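Local structure of Moesin/ezrin/radixin homolog 2 (Drosophila melanogaster, 7EDR) at residues L39-W43 against T302-Q306; V109-I113 against Y194-A198; Q27-D31 against S42-L47. The protein is the fly Merlin, a FERM-domain protein that probably links membrane to cortical cytoskeleton, its FERM domain binding its own C-terminal domain in the closed form. The contacts are given in a common frame with arbitrary orientation. Numbering follows the deposited sequence.

Contact 1 of 3, residues L39-W43 against T302-Q306; sequences LRESW and TMEIQ
Two loop segments, L39-W43 and T302-Q306, run past each other with end-to-end directions 157° apart and bury 354 Å²; the closest CA pair is R40–I305 at 6.2 Å. L39 (phi/psi -94/118) leads in, without touching the other segment. R40, with CA-to-CB toward it and an m, t, t side chain, sets CB 3.9 Å from I305 CB and CD 3.9 Å from Q306 CB, which lies over one guanidinium face. E41 centres an inverse gamma turn (-81/68), accompanied by a weak 2.8 Å hydrogen bond from S42 N to R40 O. E41 CG packs 3.9 Å from I305 CG2, while its carboxylate is hydrogen-bonded to T101 OG1 and to the backbone N of I97 and Q98. S42 leads to W43, whose chi1 of 30° lies between wells. M303, m at chi1 and chi2, places SD over the indole, 4.4 Å from the five-membered-ring centroid and 18° off the normal: a Met-aromatic contact. W43 CH2 lies 3.6 Å from I305 CG2, and W43 CZ2 3.6 Å from M303 O. L293 and R296 also touch W43. Segment 302-306, following helix 277-297 of the PH-like lobe, thus docks on the ubiquitin-like lobe, an interlobe contact of the FERM cloverleaf.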
loop_
_atom_site.group_PDB
_atom_site.type_symbol
_atom_site.label_atom_id
_atom_site.label_comp_id
_atom_site.label_asym_id
_atom_site.label_seq_id
_atom_site.Cartn_x
_atom_site.Cartn_y
_atom_site.Cartn_z
ATOM N N LEU C 39 -9.415 6.949 20.271
ATOM C CA LEU C 39 -9.931 6.541 18.976
ATOM C C LEU C 39 -9.255 7.360 17.889
ATOM O O LEU C 39 -9.396 8.586 17.858
ATOM C CB LEU C 39 -11.445 6.725 18.922
ATOM C CG LEU C 39 -12.048 6.500 17.526
ATOM C CD1 LEU C 39 -12.125 5.022 17.202
ATOM C CD2 LEU C 39 -13.411 7.163 17.387
ATOM N N ARG C 40 -8.524 6.689 16.998
ATOM C CA ARG C 40 -7.951 7.359 15.834
ATOM C C ARG C 40 -8.727 7.113 14.547
ATOM O O ARG C 40 -8.703 7.966 13.658
ATOM C CB ARG C 40 -6.501 6.935 15.639
ATOM C CG ARG C 40 -5.638 7.240 16.855
ATOM C CD ARG C 40 -4.164 7.134 16.514
ATOM N NE ARG C 40 -3.300 7.046 17.688
ATOM C CZ ARG C 40 -2.868 8.101 18.378
ATOM N NH1 ARG C 40 -3.240 9.325 18.026
ATOM N NH2 ARG C 40 -2.070 7.935 19.428
ATOM N N GLU C 41 -9.444 5.996 14.421
ATOM C CA GLU C 41 -10.275 5.768 13.237
ATOM C C GLU C 41 -11.598 6.517 13.411
ATOM O O GLU C 41 -12.675 5.942 13.561
ATOM C CB GLU C 41 -10.501 4.286 13.010
ATOM C CG GLU C 41 -9.240 3.500 12.837
ATOM C CD GLU C 41 -9.487 2.003 13.006
ATOM O OE1 GLU C 41 -9.531 1.533 14.175
ATOM O OE2 GLU C 41 -9.652 1.296 11.977
ATOM N N SER C 42 -11.497 7.843 13.387
ATOM C CA SER C 42 -12.641 8.671 13.734
ATOM C C SER C 42 -13.656 8.782 12.611
ATOM O O SER C 42 -14.749 9.307 12.846
ATOM C CB SER C 42 -12.169 10.077 14.123
ATOM O OG SER C 42 -11.626 10.777 13.001
ATOM N N TRP C 43 -13.317 8.324 11.403
ATOM C CA TRP C 43 -14.151 8.578 10.233
ATOM C C TRP C 43 -15.492 7.843 10.278
ATOM O O TRP C 43 -16.455 8.291 9.638
ATOM C CB TRP C 43 -13.381 8.204 8.966
ATOM C CG TRP C 43 -12.391 7.092 9.132
ATOM C CD1 TRP C 43 -12.645 5.753 9.084
ATOM C CD2 TRP C 43 -10.981 7.227 9.342
ATOM N NE1 TRP C 43 -11.482 5.045 9.261
ATOM C CE2 TRP C 43 -10.445 5.926 9.421
ATOM C CE3 TRP C 43 -10.118 8.322 9.455
ATOM C CZ2 TRP C 43 -9.083 5.687 9.621
ATOM C CZ3 TRP C 43 -8.761 8.084 9.665
ATOM C CH2 TRP C 43 -8.260 6.775 9.747
ATOM N N THR C 302 -5.017 6.502 2.740
ATOM C CA THR C 302 -5.926 7.475 3.332
ATOM C C THR C 302 -6.525 6.996 4.651
ATOM O O THR C 302 -7.143 7.808 5.352
ATOM C CB THR C 302 -7.059 7.818 2.346
ATOM O OG1 THR C 302 -7.963 6.702 2.219
ATOM C CG2 THR C 302 -6.492 8.179 0.970
ATOM N N MET C 303 -6.370 5.712 4.997
ATOM C CA MET C 303 -6.927 5.156 6.230
ATOM C C MET C 303 -5.864 4.861 7.274
ATOM O O MET C 303 -6.159 4.182 8.263
ATOM C CB MET C 303 -7.724 3.871 5.958
ATOM C CG MET C 303 -8.782 3.989 4.865
ATOM S SD MET C 303 -10.039 5.216 5.252
ATOM C CE MET C 303 -11.483 4.154 5.354
ATOM N N GLU C 304 -4.637 5.330 7.073
ATOM C CA GLU C 304 -3.582 5.130 8.057
ATOM C C GLU C 304 -3.879 5.878 9.343
ATOM O O GLU C 304 -4.425 6.980 9.342
ATOM C CB GLU C 304 -2.246 5.631 7.529
ATOM C CG GLU C 304 -1.448 4.617 6.765
ATOM C CD GLU C 304 -0.415 5.301 5.893
ATOM O OE1 GLU C 304 -0.177 4.813 4.766
ATOM O OE2 GLU C 304 0.133 6.348 6.324
ATOM N N ILE C 305 -3.462 5.295 10.445
ATOM C CA ILE C 305 -3.556 5.990 11.714
ATOM C C ILE C 305 -2.175 6.088 12.336
ATOM O O ILE C 305 -1.288 5.267 12.074
ATOM C CB ILE C 305 -4.535 5.294 12.669
ATOM C CG1 ILE C 305 -4.033 3.895 12.992
ATOM C CG2 ILE C 305 -5.910 5.276 12.063
ATOM C CD1 ILE C 305 -4.847 3.217 14.037
ATOM N N GLN C 306 -2.001 7.124 13.156
ATOM C CA GLN C 306 -0.834 7.278 14.011
ATOM C C GLN C 306 -0.640 6.062 14.923
ATOM O O GLN C 306 0.478 5.563 15.087
ATOM C CB GLN C 306 -0.978 8.548 14.847
ATOM C CG GLN C 306 0.204 8.831 15.769
ATOM C CD GLN C 306 0.574 10.308 15.783
ATOM O OE1 GLN C 306 -0.297 11.179 15.909
ATOM N NE2 GLN C 306 1.865 10.599 15.634
#

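Contact 2 of 3, residues V109-I113 against Y194-A198; sequences VKQSI and YLKIA
Helices 109-113 and 194-198 cross at a signed angle of +50°, their short axes approaching to 11.1 Å. Regular helical backbone on each side is supported by I113 N to V109 O at 3.1 Å and A198 N to Y194 O at 2.9 Å. The closest CA pair is V109–A198, 7.4 Å apart, and the interface of 244 Å² is mainly apolar.

V109 adopts chi1 t and directs CA-to-CB toward the partner helix. Its two methyls diverge: V109 CG1 meets A198 CB at 3.5 Å, whereas V109 CG2 reaches L195 CD2 at 3.9 Å. L195 is m, t; its CA-to-CB bond points sideways, yet the CD2 methyl swings in to V109. One turn beyond V109, I113 (m, t) extends CD1 to 4.0 Å from A198 CB and 3.8 Å from Y194 OH. The small A198 side chain is therefore approached by both V109 and I113.

Y194, with chi1 t and chi2 -70°, reaches across to the other helix. V109 CG1 sits at the edge of the Y194 ring, 4.4 Å from Y194 CE1, and K110 CG lies 3.3 Å from Y194 OH. K110 starts t, t and then bends through p, p, so its aliphatic part accompanies the phenol while its amino end leads away.

Both helices belong to the helical central lobe of the FERM domain. F106, on the same helix as V109, meets the Y194 ring edge-to-face; L128 of helix 122-137 also touches Y194, V92 of helix 92-95 touches L195, and the loop residues I118, C120 and L201 touch I113.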
loop_
_atom_site.group_PDB
_atom_site.type_symbol
_atom_site.label_atom_id
_atom_site.label_comp_id
_atom_site.label_asym_id
_atom_site.label_seq_id
_atom_site.Cartn_x
_atom_site.Cartn_y
_atom_site.Cartn_z
ATOM N N VAL C 109 -23.395 -2.858 17.336
ATOM C CA VAL C 109 -24.039 -3.851 16.485
ATOM C C VAL C 109 -24.846 -4.839 17.323
ATOM O O VAL C 109 -25.962 -5.228 16.948
ATOM C CB VAL C 109 -22.992 -4.573 15.615
ATOM C CG1 VAL C 109 -23.635 -5.761 14.944
ATOM C CG2 VAL C 109 -22.395 -3.614 14.555
ATOM N N LYS C 110 -24.300 -5.261 18.468
ATOM C CA LYS C 110 -25.016 -6.221 19.299
ATOM C C LYS C 110 -26.335 -5.635 19.789
ATOM O O LYS C 110 -27.360 -6.331 19.804
ATOM C CB LYS C 110 -24.146 -6.694 20.471
ATOM C CG LYS C 110 -24.887 -7.600 21.475
ATOM C CD LYS C 110 -23.959 -8.475 22.315
ATOM C CE LYS C 110 -23.217 -7.677 23.383
ATOM N NZ LYS C 110 -24.130 -6.775 24.117
ATOM N N GLN C 111 -26.358 -4.346 20.136
ATOM C CA GLN C 111 -27.637 -3.771 20.549
ATOM C C GLN C 111 -28.618 -3.658 19.389
ATOM O O GLN C 111 -29.827 -3.797 19.600
ATOM C CB GLN C 111 -27.457 -2.406 21.211
ATOM C CG GLN C 111 -28.644 -2.082 22.126
ATOM C CD GLN C 111 -29.164 -3.331 22.921
ATOM O OE1 GLN C 111 -30.348 -3.722 22.791
ATOM N NE2 GLN C 111 -28.281 -3.946 23.745
ATOM N N SER C 112 -28.125 -3.400 18.173
ATOM C CA SER C 112 -28.964 -3.473 16.977
ATOM C C SER C 112 -29.683 -4.805 16.908
ATOM O O SER C 112 -30.881 -4.868 16.615
ATOM C CB SER C 112 -28.112 -3.313 15.717
ATOM O OG SER C 112 -27.875 -1.960 15.448
ATOM N N ILE C 113 -28.939 -5.886 17.158
ATOM C CA ILE C 113 -29.473 -7.228 17.020
ATOM C C ILE C 113 -30.421 -7.550 18.173
ATOM O O ILE C 113 -31.568 -7.957 17.960
ATOM C CB ILE C 113 -28.307 -8.223 16.919
ATOM C CG1 ILE C 113 -27.555 -7.967 15.595
ATOM C CG2 ILE C 113 -28.810 -9.641 17.059
ATOM C CD1 ILE C 113 -26.308 -8.788 15.363
ATOM N N TYR C 194 -17.763 -12.144 16.415
ATOM C CA TYR C 194 -19.147 -11.700 16.458
ATOM C C TYR C 194 -19.446 -10.743 15.301
ATOM O O TYR C 194 -20.459 -10.887 14.609
ATOM C CB TYR C 194 -19.417 -11.045 17.817
ATOM C CG TYR C 194 -20.842 -10.616 18.071
ATOM C CD1 TYR C 194 -21.407 -9.554 17.386
ATOM C CD2 TYR C 194 -21.613 -11.256 19.030
ATOM C CE1 TYR C 194 -22.706 -9.165 17.621
ATOM C CE2 TYR C 194 -22.914 -10.873 19.274
ATOM C CZ TYR C 194 -23.455 -9.834 18.569
ATOM O OH TYR C 194 -24.750 -9.457 18.808
ATOM N N LEU C 195 -18.571 -9.755 15.074
ATOM C CA LEU C 195 -18.800 -8.820 13.979
ATOM C C LEU C 195 -18.765 -9.529 12.626
ATOM O O LEU C 195 -19.590 -9.245 11.750
ATOM C CB LEU C 195 -17.779 -7.684 14.025
ATOM C CG LEU C 195 -18.003 -6.738 15.198
ATOM C CD1 LEU C 195 -16.786 -5.831 15.450
ATOM C CD2 LEU C 195 -19.265 -5.911 14.972
ATOM N N LYS C 196 -17.837 -10.477 12.441
ATOM C CA LYS C 196 -17.771 -11.198 11.169
ATOM C C LYS C 196 -19.083 -11.902 10.831
ATOM O O LYS C 196 -19.426 -12.041 9.652
ATOM C CB LYS C 196 -16.622 -12.197 11.192
ATOM C CG LYS C 196 -15.316 -11.597 10.699
ATOM C CD LYS C 196 -14.256 -12.665 10.500
ATOM C CE LYS C 196 -13.412 -12.818 11.743
ATOM N NZ LYS C 196 -12.376 -13.849 11.535
ATOM N N ILE C 197 -19.838 -12.329 11.834
ATOM C CA ILE C 197 -21.140 -12.924 11.577
ATOM C C ILE C 197 -22.229 -11.868 11.470
ATOM O O ILE C 197 -23.113 -11.973 10.615
ATOM C CB ILE C 197 -21.438 -13.968 12.670
ATOM C CG1 ILE C 197 -20.737 -15.264 12.280
ATOM C CG2 ILE C 197 -22.948 -14.190 12.832
ATOM C CD1 ILE C 197 -20.521 -16.118 13.359
ATOM N N ALA C 198 -22.179 -10.828 12.308
ATOM C CA ALA C 198 -23.154 -9.749 12.187
ATOM C C ALA C 198 -23.094 -9.103 10.812
ATOM O O ALA C 198 -24.133 -8.752 10.241
ATOM C CB ALA C 198 -22.932 -8.693 13.264
#

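Contact 3 of 3, residues Q27-D31 against S42-L47; sequences QDLFD and SWYFGL
F30 pushes its ring from helix 27-31 against the turn and strand start of S42-L47, contributing 106 Å² of the 260 Å² buried in total. Its chi1 is t (-165°) and chi2 70°; although CA-to-CB points sideways, the ring end approaches the partner segment. F30 CZ lies 3.4 Å from S42 O, which sits at the ring edge, and 3.6 Å from F45 O, while F30 CE2 is 3.8 Å from S42 CB. F30 CE1 comes within 4.1 Å of G46 CA.

The backbone that the ring meets takes helical phi/psi through S42, W43 and Y44, then extends at F45 (-114/162). F45 N donates a backbone hydrogen bond to S42 O at 3.1 Å. Strand 45-47 crosses the helix at a signed 124°, with short axes 9.4 Å apart at closest approach and F30–L47 the nearest CA pair at 7.4 Å.

Such packing of a helix against a mixed sheet is the core of the ubiquitin-like beta-grasp fold, here the N-terminal FERM lobe: helix 26-37 covers the sheet in which strand 45-50 lies between 78-85 and 56-58.

L47 (m, t) points toward the helix, its CD1 3.9 Å from both L29 CD1 and F30 N and 4.0 Å from F30 CD1. F81 and V9 touch both L29 and L47, continuing this core across neighbouring strands; F83 touches F30 and L47. On the helix itself, Q27 NE2 donates to D31 OD1 at 2.8 Å (N-H...O 157°), a side-chain hydrogen bond spanning one helical turn, with Q27 NE2 3.8 Å from F30 CD2, beside the ring.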
loop_
_atom_site.group_PDB
_atom_site.type_symbol
_atom_site.label_atom_id
_atom_site.label_comp_id
_atom_site.label_asym_id
_atom_site.label_seq_id
_atom_site.Cartn_x
_atom_site.Cartn_y
_atom_site.Cartn_z
ATOM N N GLN C 27 -16.142 20.326 15.868
ATOM C CA GLN C 27 -14.844 19.677 15.756
ATOM C C GLN C 27 -14.151 19.605 17.103
ATOM O O GLN C 27 -13.422 18.641 17.386
ATOM C CB GLN C 27 -13.942 20.412 14.767
ATOM C CG GLN C 27 -12.717 19.574 14.383
ATOM C CD GLN C 27 -13.110 18.333 13.600
ATOM O OE1 GLN C 27 -13.813 18.425 12.586
ATOM N NE2 GLN C 27 -12.690 17.164 14.079
ATOM N N ASP C 28 -14.352 20.636 17.939
ATOM C CA ASP C 28 -13.705 20.696 19.247
ATOM C C ASP C 28 -14.213 19.585 20.153
ATOM O O ASP C 28 -13.422 18.878 20.789
ATOM C CB ASP C 28 -13.953 22.058 19.901
ATOM C CG ASP C 28 -13.291 23.207 19.174
ATOM O OD1 ASP C 28 -12.204 23.015 18.584
ATOM O OD2 ASP C 28 -13.860 24.324 19.233
ATOM N N LEU C 29 -15.534 19.432 20.238
ATOM C CA LEU C 29 -16.100 18.334 21.012
ATOM C C LEU C 29 -15.636 17.003 20.444
ATOM O O LEU C 29 -15.109 16.157 21.173
ATOM C CB LEU C 29 -17.630 18.426 21.015
ATOM C CG LEU C 29 -18.465 17.923 22.196
ATOM C CD1 LEU C 29 -19.875 17.627 21.749
ATOM C CD2 LEU C 29 -17.884 16.708 22.866
ATOM N N PHE C 30 -15.792 16.826 19.127
ATOM C CA PHE C 30 -15.406 15.589 18.453
ATOM C C PHE C 30 -13.952 15.210 18.740
ATOM O O PHE C 30 -13.663 14.056 19.072
ATOM C CB PHE C 30 -15.651 15.732 16.946
ATOM C CG PHE C 30 -15.628 14.416 16.187
ATOM C CD1 PHE C 30 -16.642 13.476 16.351
ATOM C CD2 PHE C 30 -14.608 14.131 15.296
ATOM C CE1 PHE C 30 -16.627 12.273 15.654
ATOM C CE2 PHE C 30 -14.597 12.932 14.600
ATOM C CZ PHE C 30 -15.617 12.004 14.787
ATOM N N ASP C 31 -13.019 16.164 18.632
ATOM C CA ASP C 31 -11.620 15.844 18.933
ATOM C C ASP C 31 -11.438 15.521 20.412
ATOM O O ASP C 31 -10.679 14.615 20.780
ATOM C CB ASP C 31 -10.696 17.000 18.534
ATOM C CG ASP C 31 -10.680 17.263 17.030
ATOM O OD1 ASP C 31 -11.063 16.368 16.245
ATOM O OD2 ASP C 31 -10.262 18.369 16.625
ATOM N N SER C 42 -11.497 7.843 13.387
ATOM C CA SER C 42 -12.641 8.671 13.734
ATOM C C SER C 42 -13.656 8.782 12.611
ATOM O O SER C 42 -14.749 9.307 12.846
ATOM C CB SER C 42 -12.169 10.077 14.123
ATOM O OG SER C 42 -11.626 10.777 13.001
ATOM N N TRP C 43 -13.317 8.324 11.403
ATOM C CA TRP C 43 -14.151 8.578 10.233
ATOM C C TRP C 43 -15.492 7.843 10.278
ATOM O O TRP C 43 -16.455 8.291 9.638
ATOM C CB TRP C 43 -13.381 8.204 8.966
ATOM C CG TRP C 43 -12.391 7.092 9.132
ATOM C CD1 TRP C 43 -12.645 5.753 9.084
ATOM C CD2 TRP C 43 -10.981 7.227 9.342
ATOM N NE1 TRP C 43 -11.482 5.045 9.261
ATOM C CE2 TRP C 43 -10.445 5.926 9.421
ATOM C CE3 TRP C 43 -10.118 8.322 9.455
ATOM C CZ2 TRP C 43 -9.083 5.687 9.621
ATOM C CZ3 TRP C 43 -8.761 8.084 9.665
ATOM C CH2 TRP C 43 -8.260 6.775 9.747
ATOM N N TYR C 44 -15.590 6.741 11.019
ATOM C CA TYR C 44 -16.858 6.034 11.110
ATOM C C TYR C 44 -17.871 6.743 12.008
ATOM O O TYR C 44 -19.068 6.416 11.949
ATOM C CB TYR C 44 -16.635 4.611 11.638
ATOM C CG TYR C 44 -15.636 3.763 10.859
ATOM C CD1 TYR C 44 -15.918 3.325 9.564
ATOM C CD2 TYR C 44 -14.425 3.376 11.430
ATOM C CE1 TYR C 44 -15.019 2.549 8.861
ATOM C CE2 TYR C 44 -13.521 2.594 10.737
ATOM C CZ TYR C 44 -13.820 2.181 9.444
ATOM O OH TYR C 44 -12.924 1.391 8.730
ATOM N N PHE C 45 -17.437 7.702 12.829
ATOM C CA PHE C 45 -18.193 8.054 14.024
ATOM C C PHE C 45 -18.759 9.466 13.939
ATOM O O PHE C 45 -18.329 10.291 13.124
ATOM C CB PHE C 45 -17.322 7.885 15.277
ATOM C CG PHE C 45 -16.974 6.438 15.583
ATOM C CD1 PHE C 45 -15.810 5.871 15.092
ATOM C CD2 PHE C 45 -17.829 5.644 16.331
ATOM C CE1 PHE C 45 -15.497 4.548 15.350
ATOM C CE2 PHE C 45 -17.531 4.323 16.591
ATOM C CZ PHE C 45 -16.358 3.773 16.102
ATOM N N GLY C 46 -19.751 9.730 14.791
ATOM C CA GLY C 46 -20.407 11.026 14.843
ATOM C C GLY C 46 -21.121 11.244 16.164
ATOM O O GLY C 46 -21.305 10.325 16.968
ATOM N N LEU C 47 -21.527 12.493 16.385
ATOM C CA LEU C 47 -22.225 12.893 17.603
ATOM C C LEU C 47 -23.685 13.140 17.251
ATOM O O LEU C 47 -24.001 14.070 16.497
ATOM C CB LEU C 47 -21.581 14.130 18.225
ATOM C CG LEU C 47 -20.198 13.860 18.816
ATOM C CD1 LEU C 47 -19.343 15.121 18.838
ATOM C CD2 LEU C 47 -20.318 13.271 20.212
#

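Contacts 1 and 3 share S42 and W43, and their centres lie 11 Å apart. They use this shared segment differently: S42 meets the F30 ring in contact 3, whereas W43 points away from that helix and receives segment 302-306 in contact 1. L39 CD2 to F45 CD1, at 3.6 Å, packs the two contacts directly together. Contact 2 belongs to the central lobe, its centre 22 Å from each of the others. The nearest atoms of contacts 1 and 2 are about 10 Å apart. Between contacts 2 and 3 the nearest atoms are about 9 Å apart. Y44 and F45 nevertheless meet F105, on the same helix as 109-113, so ring contacts connect the ubiquitin-like and helical lobes.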